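Local coordinates for protein MGS-M4 (Unidentified, PDB 4Q3M) that probably reduces carbonyl compounds with a nicotinamide cofactor, as a TIM-barrel aldo-keto reductase whose substrate is not known, at residues D43-Y48 against L104-K109; N76-Y81 against L85-T90; D26-V31 against I58-I63. All coordinates share one frame; numbering follows the deposited sequence.

Following the chain from the N terminus, helix 26-37 supplies 26-31, the first half of contact 3. The chain then runs through strand 41-43 into 43-48, the first half of contact 1, before helix 51-59 ends at 58-63 and closes contact 3. These two contacts therefore cross. Contact 2 opens and closes next, 76-81 against 85-90, wholly within the larger loop that 104-109 completes for contact 1. Contact 3 joins two outer helices, contact 2 the loop after strand 69-74 to helix 81-94, and contact 1 the loops following strands 41-43 and 102-105. Contacts 1 and 2 touch through Trp107 O and Gln79 NE2 (2.8 Å, a probable hydrogen bond); contact 3 stands apart.

Contact 1: D43-Y48 against L104-K109; sequences DTAMIY and LIHWFK
Ile47 and Ala45 both converge on one atom of the His106 ring, CE1. The closer of the two is the branch methyl, with Ile47 CG2 at 3.6 Å from His106 CE1, and the two side chains cross at about a right angle. Because CG1 of Ile47 lies anti to the backbone N (chi1 -160°), CG2 is placed between that N and the carbonyl carbon, where it meets the ring. Ala45 CB adds a second carbon contact at 4.0 Å from His106 CE1. This is the tight part: His106 contributes half of the 124 Å² buried between the segments, and no hydrogen bond links them.

The looser part is polar. Tyr48 OH lies 4.2 Å from His106 NE2, too far for a direct bond, and the ring approaches the histidine obliquely. Ala45 CB sits 3.5 Å above one face of the Tyr48 ring, offset toward its rim, and the loop is closed locally by Tyr48 N to Ala45 O. Ile47 and Tyr48 are partly exposed, whereas Ala45 and His106 are buried.

Next to this polar pair, Asp43 OD2 forms a salt bridge with Lys73 NZ, and the Tyr48 side chain packs on Lys73. Strand 69-74, which carries Lys73, runs between strands 41-43 and 102-105. Asp43, Tyr48, Lys73 and His106, gathered at the C-terminal ends of the parallel barrel strands and in the loops that follow, match the Asp-Tyr-Lys-His catalytic tetrad of aldo-keto reductases, and this is probably the active site.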
loop_
_atom_site.group_PDB
_atom_site.type_symbol
_atom_site.label_atom_id
_atom_site.label_comp_id
_atom_site.label_asym_id
_atom_site.label_seq_id
_atom_site.Cartn_x
_atom_site.Cartn_y
_atom_site.Cartn_z
ATOM N N ASP A 43 10.312 13.585 -17.651
ATOM C CA ASP A 43 9.086 12.955 -17.176
ATOM C C ASP A 43 8.058 13.992 -16.729
ATOM O O ASP A 43 8.290 14.738 -15.778
ATOM C CB ASP A 43 9.396 11.994 -16.025
ATOM C CG ASP A 43 8.165 11.258 -15.531
ATOM O OD1 ASP A 43 7.885 10.155 -16.048
ATOM O OD2 ASP A 43 7.482 11.778 -14.624
ATOM N N THR A 44 6.920 14.031 -17.417
ATOM C CA THR A 44 5.860 14.976 -17.083
ATOM C C THR A 44 4.494 14.293 -17.031
ATOM O O THR A 44 4.400 13.069 -17.123
ATOM C CB THR A 44 5.808 16.144 -18.091
ATOM O OG1 THR A 44 4.809 17.088 -17.684
ATOM C CG2 THR A 44 5.488 15.638 -19.490
ATOM N N ALA A 45 3.445 15.096 -16.873
ATOM C CA ALA A 45 2.073 14.599 -16.821
ATOM C C ALA A 45 1.090 15.751 -17.010
ATOM O O ALA A 45 1.445 16.913 -16.819
ATOM C CB ALA A 45 1.806 13.881 -15.507
ATOM N N MET A 46 -0.144 15.425 -17.379
ATOM C CA MET A 46 -1.137 16.464 -17.629
ATOM C C MET A 46 -1.553 17.153 -16.331
ATOM O O MET A 46 -1.901 18.333 -16.343
ATOM C CB MET A 46 -2.361 15.890 -18.357
ATOM C CG MET A 46 -3.477 15.346 -17.470
ATOM S SD MET A 46 -4.651 16.583 -16.868
ATOM C CE MET A 46 -4.803 17.642 -18.304
ATOM N N ILE A 47 -1.493 16.432 -15.216
ATOM C CA ILE A 47 -1.902 16.985 -13.931
ATOM C C ILE A 47 -0.875 17.988 -13.407
ATOM O O ILE A 47 -1.192 18.838 -12.574
ATOM C CB ILE A 47 -2.131 15.869 -12.884
ATOM C CG1 ILE A 47 -3.006 16.377 -11.735
ATOM C CG2 ILE A 47 -0.807 15.311 -12.378
ATOM C CD1 ILE A 47 -4.369 16.862 -12.179
ATOM N N TYR A 48 0.354 17.895 -13.910
ATOM C CA TYR A 48 1.409 18.820 -13.514
ATOM C C TYR A 48 1.174 20.190 -14.136
ATOM O O TYR A 48 1.589 21.211 -13.589
ATOM C CB TYR A 48 2.785 18.287 -13.922
ATOM C CG TYR A 48 3.144 16.951 -13.311
ATOM C CD1 TYR A 48 2.557 16.525 -12.125
ATOM C CD2 TYR A 48 4.072 16.117 -13.918
ATOM C CE1 TYR A 48 2.883 15.304 -11.565
ATOM C CE2 TYR A 48 4.405 14.894 -13.365
ATOM C CZ TYR A 48 3.808 14.493 -12.190
ATOM O OH TYR A 48 4.137 13.276 -11.637
ATOM N N LEU A 104 1.742 6.795 -19.889
ATOM C CA LEU A 104 1.384 5.986 -18.728
ATOM C C LEU A 104 -0.015 6.283 -18.200
ATOM O O LEU A 104 -0.496 7.414 -18.280
ATOM C CB LEU A 104 2.397 6.202 -17.599
ATOM C CG LEU A 104 3.880 5.965 -17.887
ATOM C CD1 LEU A 104 4.717 6.336 -16.671
ATOM C CD2 LEU A 104 4.130 4.523 -18.287
ATOM N N ILE A 105 -0.661 5.254 -17.660
ATOM C CA ILE A 105 -1.867 5.440 -16.864
ATOM C C ILE A 105 -1.431 5.842 -15.461
ATOM O O ILE A 105 -0.722 5.093 -14.790
ATOM C CB ILE A 105 -2.733 4.167 -16.809
ATOM C CG1 ILE A 105 -3.053 3.674 -18.223
ATOM C CG2 ILE A 105 -4.013 4.426 -16.028
ATOM C CD1 ILE A 105 -3.894 2.414 -18.260
ATOM N N HIS A 106 -1.846 7.028 -15.025
ATOM C CA HIS A 106 -1.311 7.630 -13.806
ATOM C C HIS A 106 -1.691 6.862 -12.540
ATOM O O HIS A 106 -0.844 6.612 -11.683
ATOM C CB HIS A 106 -1.778 9.082 -13.693
ATOM C CG HIS A 106 -0.824 9.968 -12.952
ATOM N ND1 HIS A 106 -0.689 11.311 -13.231
ATOM C CD2 HIS A 106 0.044 9.702 -11.948
ATOM C CE1 HIS A 106 0.220 11.835 -12.429
ATOM N NE2 HIS A 106 0.680 10.880 -11.640
ATOM N N TRP A 107 -2.963 6.494 -12.425
ATOM C CA TRP A 107 -3.445 5.752 -11.262
ATOM C C TRP A 107 -4.423 4.652 -11.665
ATOM O O TRP A 107 -5.002 4.689 -12.751
ATOM C CB TRP A 107 -4.122 6.693 -10.260
ATOM C CG TRP A 107 -3.214 7.721 -9.653
ATOM C CD1 TRP A 107 -2.951 8.970 -10.137
ATOM C CD2 TRP A 107 -2.468 7.598 -8.435
ATOM N NE1 TRP A 107 -2.080 9.628 -9.302
ATOM C CE2 TRP A 107 -1.769 8.808 -8.250
ATOM C CE3 TRP A 107 -2.321 6.582 -7.486
ATOM C CZ2 TRP A 107 -0.935 9.028 -7.156
ATOM C CZ3 TRP A 107 -1.493 6.802 -6.400
ATOM C CH2 TRP A 107 -0.809 8.016 -6.243
ATOM N N PHE A 108 -4.607 3.677 -10.781
ATOM C CA PHE A 108 -5.597 2.629 -11.000
ATOM C C PHE A 108 -6.980 3.107 -10.572
ATOM O O PHE A 108 -7.164 3.580 -9.451
ATOM C CB PHE A 108 -5.217 1.356 -10.241
ATOM C CG PHE A 108 -6.184 0.223 -10.436
ATOM C CD1 PHE A 108 -6.140 -0.555 -11.581
ATOM C CD2 PHE A 108 -7.135 -0.068 -9.470
ATOM C CE1 PHE A 108 -7.028 -1.599 -11.762
ATOM C CE2 PHE A 108 -8.025 -1.111 -9.646
ATOM C CZ PHE A 108 -7.971 -1.878 -10.792
ATOM N N LYS A 109 -7.949 2.987 -11.475
ATOM C CA LYS A 109 -9.311 3.431 -11.203
ATOM C C LYS A 109 -10.326 2.365 -11.601
ATOM O O LYS A 109 -11.348 2.667 -12.215
ATOM C CB LYS A 109 -9.607 4.738 -11.945
ATOM C CG LYS A 109 -8.705 5.899 -11.555
ATOM C CD LYS A 109 -9.062 6.451 -10.184
ATOM C CE LYS A 109 -10.449 7.075 -10.186
ATOM N NZ LYS A 109 -10.760 7.751 -8.897
#

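Contact 2: N76-Y81 against L85-T90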
loop_
_atom_site.group_PDB
_atom_site.type_symbol
_atom_site.label_atom_id
_atom_site.label_comp_id
_atom_site.label_asym_id
_atom_site.label_seq_id
_atom_site.Cartn_x
_atom_site.Cartn_y
_atom_site.Cartn_z
ATOM N N ASN A 76 -6.521 10.620 -14.048
ATOM C CA ASN A 76 -7.654 9.792 -13.637
ATOM C C ASN A 76 -8.989 10.163 -14.280
ATOM O O ASN A 76 -9.773 9.288 -14.647
ATOM C CB ASN A 76 -7.808 9.849 -12.114
ATOM C CG ASN A 76 -6.520 9.527 -11.385
ATOM O OD1 ASN A 76 -5.472 9.336 -12.002
ATOM N ND2 ASN A 76 -6.589 9.472 -10.059
ATOM N N THR A 77 -9.242 11.460 -14.413
ATOM C CA THR A 77 -10.525 11.941 -14.917
ATOM C C THR A 77 -10.732 11.638 -16.399
ATOM O O THR A 77 -11.855 11.707 -16.899
ATOM C CB THR A 77 -10.674 13.461 -14.707
ATOM O OG1 THR A 77 -9.664 14.151 -15.454
ATOM C CG2 THR A 77 -10.542 13.813 -13.234
ATOM N N ASP A 78 -9.654 11.301 -17.098
ATOM C CA ASP A 78 -9.728 11.089 -18.539
ATOM C C ASP A 78 -9.716 9.610 -18.923
ATOM O O ASP A 78 -9.634 9.278 -20.107
ATOM C CB ASP A 78 -8.569 11.801 -19.237
ATOM C CG ASP A 78 -8.665 13.308 -19.151
ATOM O OD1 ASP A 78 -9.795 13.837 -19.120
ATOM O OD2 ASP A 78 -7.601 13.964 -19.116
ATOM N N GLN A 79 -9.791 8.725 -17.934
ATOM C CA GLN A 79 -9.778 7.292 -18.212
ATOM C C GLN A 79 -11.039 6.872 -18.961
ATOM O O GLN A 79 -12.136 7.352 -18.674
ATOM C CB GLN A 79 -9.625 6.483 -16.921
ATOM C CG GLN A 79 -8.248 6.604 -16.283
ATOM C CD GLN A 79 -7.958 5.494 -15.291
ATOM O OE1 GLN A 79 -8.654 4.478 -15.256
ATOM N NE2 GLN A 79 -6.922 5.681 -14.481
ATOM N N GLY A 80 -10.868 5.974 -19.926
ATOM C CA GLY A 80 -11.936 5.599 -20.835
ATOM C C GLY A 80 -11.464 5.812 -22.259
ATOM O O GLY A 80 -10.755 6.777 -22.535
ATOM N N TYR A 81 -11.865 4.918 -23.162
ATOM C CA TYR A 81 -11.327 4.882 -24.522
ATOM C C TYR A 81 -11.381 6.224 -25.255
ATOM O O TYR A 81 -10.347 6.752 -25.663
ATOM C CB TYR A 81 -12.064 3.826 -25.351
ATOM C CG TYR A 81 -11.421 3.556 -26.695
ATOM C CD1 TYR A 81 -10.372 2.653 -26.814
ATOM C CD2 TYR A 81 -11.860 4.207 -27.841
ATOM C CE1 TYR A 81 -9.780 2.403 -28.037
ATOM C CE2 TYR A 81 -11.272 3.963 -29.069
ATOM C CZ TYR A 81 -10.233 3.061 -29.161
ATOM O OH TYR A 81 -9.645 2.815 -30.380
ATOM N N LEU A 85 -8.110 9.074 -25.880
ATOM C CA LEU A 85 -7.633 9.500 -27.192
ATOM C C LEU A 85 -7.564 11.020 -27.287
ATOM O O LEU A 85 -6.634 11.574 -27.872
ATOM C CB LEU A 85 -8.537 8.952 -28.301
ATOM C CG LEU A 85 -8.596 7.436 -28.487
ATOM C CD1 LEU A 85 -9.586 7.077 -29.583
ATOM C CD2 LEU A 85 -7.217 6.877 -28.804
ATOM N N GLU A 86 -8.553 11.686 -26.700
ATOM C CA GLU A 86 -8.628 13.142 -26.730
ATOM C C GLU A 86 -7.637 13.780 -25.761
ATOM O O GLU A 86 -7.008 14.789 -26.078
ATOM C CB GLU A 86 -10.052 13.606 -26.407
ATOM C CG GLU A 86 -10.232 15.119 -26.358
ATOM C CD GLU A 86 -10.136 15.779 -27.724
ATOM O OE1 GLU A 86 -10.060 15.059 -28.743
ATOM O OE2 GLU A 86 -10.139 17.027 -27.778
ATOM N N ALA A 87 -7.501 13.186 -24.579
ATOM C CA ALA A 87 -6.577 13.695 -23.572
ATOM C C ALA A 87 -5.133 13.532 -24.029
ATOM O O ALA A 87 -4.249 14.279 -23.608
ATOM C CB ALA A 87 -6.798 12.991 -22.248
ATOM N N PHE A 88 -4.902 12.547 -24.891
ATOM C CA PHE A 88 -3.576 12.307 -25.445
ATOM C C PHE A 88 -3.202 13.378 -26.463
ATOM O O PHE A 88 -2.076 13.877 -26.467
ATOM C CB PHE A 88 -3.508 10.923 -26.090
ATOM C CG PHE A 88 -2.208 10.643 -26.781
ATOM C CD1 PHE A 88 -1.074 10.333 -26.047
ATOM C CD2 PHE A 88 -2.115 10.687 -28.162
ATOM C CE1 PHE A 88 0.124 10.077 -26.677
ATOM C CE2 PHE A 88 -0.916 10.430 -28.800
ATOM C CZ PHE A 88 0.206 10.124 -28.054
ATOM N N ASN A 89 -4.152 13.724 -27.328
ATOM C CA ASN A 89 -3.938 14.766 -28.324
ATOM C C ASN A 89 -3.700 16.114 -27.659
ATOM O O ASN A 89 -2.918 16.929 -28.148
ATOM C CB ASN A 89 -5.128 14.852 -29.280
ATOM C CG ASN A 89 -5.495 13.509 -29.877
ATOM O OD1 ASN A 89 -4.624 12.707 -30.215
ATOM N ND2 ASN A 89 -6.793 13.254 -30.007
ATOM N N THR A 90 -4.380 16.339 -26.539
ATOM C CA THR A 90 -4.182 17.548 -25.751
ATOM C C THR A 90 -2.765 17.579 -25.186
ATOM O O THR A 90 -2.089 18.606 -25.242
ATOM C CB THR A 90 -5.200 17.645 -24.599
ATOM O OG1 THR A 90 -6.531 17.647 -25.134
ATOM C CG2 THR A 90 -4.980 18.918 -23.795
#
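Tyr81 O accepts the backbone N-H of Leu85 over 3.2 Å with an N-H...O angle of 164°, the i to i+4 bond of the first turn of helix 81-94, with Gly80 at the N-cap. The same two residues also meet through their side chains. A chi1 of -170° swings the Tyr81 ring back to Leu85; Tyr81 CE2 lies 3.6 Å from Leu85 CD1, and the approach to the ring is oblique. The hydroxyl of the same ring bonds to Thr123 OG1 of helix 111-126.

Two residues past Leu85, Ala87 turns its methyl to the preceding loop, against the carboxylate of Asp78: Asp78 OD2 is 3.4 Å from Ala87 CB, a van der Waals contact with no polar partner across it. The start of the helix is held by side-chain hydroxyls: Thr84 OG1 bonds to the carbonyls of Asp78 and Gly80, while Tyr81 N and Gly80 N reach Ser116 OG and Thr117 OG1 of helix 111-126. The arrangement is that of a strand-to-helix connection in a beta/alpha barrel, where the loop after strand 69-74 runs back alongside the first turns of its helix.

Contact 3: D26-V31 against I58-I63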
loop_
_atom_site.group_PDB
_atom_site.type_symbol
_atom_site.label_atom_id
_atom_site.label_comp_id
_atom_site.label_asym_id
_atom_site.label_seq_id
_atom_site.Cartn_x
_atom_site.Cartn_y
_atom_site.Cartn_z
ATOM N N ASP A 26 9.594 27.888 -13.983
ATOM C CA ASP A 26 10.429 27.070 -13.114
ATOM C C ASP A 26 10.542 25.666 -13.693
ATOM O O ASP A 26 11.561 24.997 -13.532
ATOM C CB ASP A 26 9.866 27.026 -11.693
ATOM C CG ASP A 26 10.022 28.346 -10.963
ATOM O OD1 ASP A 26 11.055 28.533 -10.284
ATOM O OD2 ASP A 26 9.113 29.196 -11.064
ATOM N N ALA A 27 9.486 25.230 -14.371
ATOM C CA ALA A 27 9.498 23.953 -15.072
ATOM C C ALA A 27 10.291 24.079 -16.366
ATOM O O ALA A 27 11.013 23.163 -16.755
ATOM C CB ALA A 27 8.083 23.484 -15.358
ATOM N N TYR A 28 10.149 25.225 -17.025
ATOM C CA TYR A 28 10.868 25.503 -18.262
ATOM C C TYR A 28 12.377 25.528 -18.034
ATOM O O TYR A 28 13.132 24.879 -18.759
ATOM C CB TYR A 28 10.406 26.835 -18.862
ATOM C CG TYR A 28 11.266 27.328 -20.005
ATOM C CD1 TYR A 28 11.069 26.863 -21.299
ATOM C CD2 TYR A 28 12.273 28.261 -19.791
ATOM C CE1 TYR A 28 11.853 27.311 -22.345
ATOM C CE2 TYR A 28 13.063 28.714 -20.831
ATOM C CZ TYR A 28 12.849 28.235 -22.106
ATOM O OH TYR A 28 13.632 28.682 -23.145
ATOM N N ASN A 29 12.804 26.283 -17.028
ATOM C CA ASN A 29 14.222 26.415 -16.714
ATOM C C ASN A 29 14.853 25.090 -16.304
ATOM O O ASN A 29 15.971 24.776 -16.709
ATOM C CB ASN A 29 14.430 27.448 -15.606
ATOM C CG ASN A 29 14.152 28.865 -16.067
ATOM O OD1 ASN A 29 14.311 29.189 -17.244
ATOM N ND2 ASN A 29 13.736 29.719 -15.140
ATOM N N ALA A 30 14.127 24.319 -15.501
ATOM C CA ALA A 30 14.628 23.049 -14.987
ATOM C C ALA A 30 14.928 22.059 -16.109
ATOM O O ALA A 30 15.957 21.383 -16.088
ATOM C CB ALA A 30 13.631 22.448 -14.007
ATOM N N VAL A 31 14.027 21.982 -17.083
ATOM C CA VAL A 31 14.179 21.060 -18.204
ATOM C C VAL A 31 15.464 21.321 -18.986
ATOM O O VAL A 31 16.236 20.400 -19.249
ATOM C CB VAL A 31 12.976 21.138 -19.168
ATOM C CG1 VAL A 31 13.275 20.398 -20.462
ATOM C CG2 VAL A 31 11.729 20.572 -18.505
ATOM N N ILE A 58 12.198 21.908 -24.750
ATOM C CA ILE A 58 12.785 20.874 -25.590
ATOM C C ILE A 58 13.093 21.414 -26.986
ATOM O O ILE A 58 14.127 21.090 -27.572
ATOM C CB ILE A 58 11.852 19.649 -25.693
ATOM C CG1 ILE A 58 11.678 19.005 -24.316
ATOM C CG2 ILE A 58 12.398 18.630 -26.680
ATOM C CD1 ILE A 58 10.722 17.835 -24.300
ATOM N N LYS A 59 12.200 22.248 -27.509
ATOM C CA LYS A 59 12.400 22.859 -28.821
ATOM C C LYS A 59 13.615 23.781 -28.847
ATOM O O LYS A 59 14.471 23.673 -29.726
ATOM C CB LYS A 59 11.158 23.648 -29.248
ATOM C CG LYS A 59 10.008 22.799 -29.761
ATOM C CD LYS A 59 9.032 23.650 -30.565
ATOM C CE LYS A 59 7.785 22.866 -30.941
ATOM N NZ LYS A 59 8.115 21.612 -31.673
ATOM N N ASP A 60 13.688 24.685 -27.875
ATOM C CA ASP A 60 14.707 25.728 -27.865
ATOM C C ASP A 60 16.085 25.226 -27.431
ATOM O O ASP A 60 17.045 25.995 -27.391
ATOM C CB ASP A 60 14.270 26.874 -26.947
ATOM C CG ASP A 60 13.029 27.584 -27.449
ATOM O OD1 ASP A 60 12.741 27.502 -28.661
ATOM O OD2 ASP A 60 12.339 28.225 -26.627
ATOM N N SER A 61 16.183 23.939 -27.113
ATOM C CA SER A 61 17.431 23.371 -26.611
ATOM C C SER A 61 18.421 23.052 -27.730
ATOM O O SER A 61 19.583 22.737 -27.463
ATOM C CB SER A 61 17.150 22.105 -25.800
ATOM O OG SER A 61 16.669 21.065 -26.634
ATOM N N ASN A 62 17.952 23.132 -28.973
ATOM C CA ASN A 62 18.745 22.772 -30.150
ATOM C C ASN A 62 19.255 21.333 -30.093
ATOM O O ASN A 62 20.285 21.005 -30.682
ATOM C CB ASN A 62 19.924 23.735 -30.326
ATOM C CG ASN A 62 19.481 25.169 -30.533
ATOM O OD1 ASN A 62 18.326 25.433 -30.867
ATOM N ND2 ASN A 62 20.402 26.106 -30.340
ATOM N N ILE A 63 18.524 20.482 -29.381
ATOM C CA ILE A 63 18.849 19.063 -29.299
ATOM C C ILE A 63 17.799 18.253 -30.050
ATOM O O ILE A 63 16.604 18.402 -29.791
ATOM C CB ILE A 63 18.931 18.581 -27.835
ATOM C CG1 ILE A 63 20.057 19.308 -27.096
ATOM C CG2 ILE A 63 19.142 17.076 -27.773
ATOM C CD1 ILE A 63 20.250 18.845 -25.669
#
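Ile58, which packs against Val31 across the contact, has its carbonyl oxygen held by a nearby hydroxyl: Ser61 OG donates to Ile58 O at 2.7 Å. The hydroxyl stands above the carbonyl plane, 35° out of it, and the same OG weakly accepts Ile63 N. Ser61 thus joins the last turn of helix 51-59 to the chain leaving it, within a type I turn from Lys59 to Asn62, whose positive phi marks the exit from helical geometry.

Across the contact itself nothing is hydrogen-bonded. Tyr28 OH is 3.7 Å from Asp60 OD2, a proximity and no more; the oxygen lies at the ring edge, near its plane, and the carboxylate is turned 73° from the ring. With chi1 at 170° the Tyr28 ring swings away from its backbone N, and its hydroxyl end comes near Asp60. Lys32 NZ is shared there, weakly, by Tyr28 OH and Asp60 O. Further in, Val31 CG1 and Ile58 CG1 meet loosely at 4.4 Å, both on buried residues.

The pairing belongs to a broader seam between two outer helices of the barrel: Val31 also packs on Val54 and Ala57, and Tyr28 on Ala57. Helix 26-37 precedes strand 41-43 and helix 51-59 follows it, while Ile58 and Ile63 both touch Ile68 in the loop leading to strand 69-74.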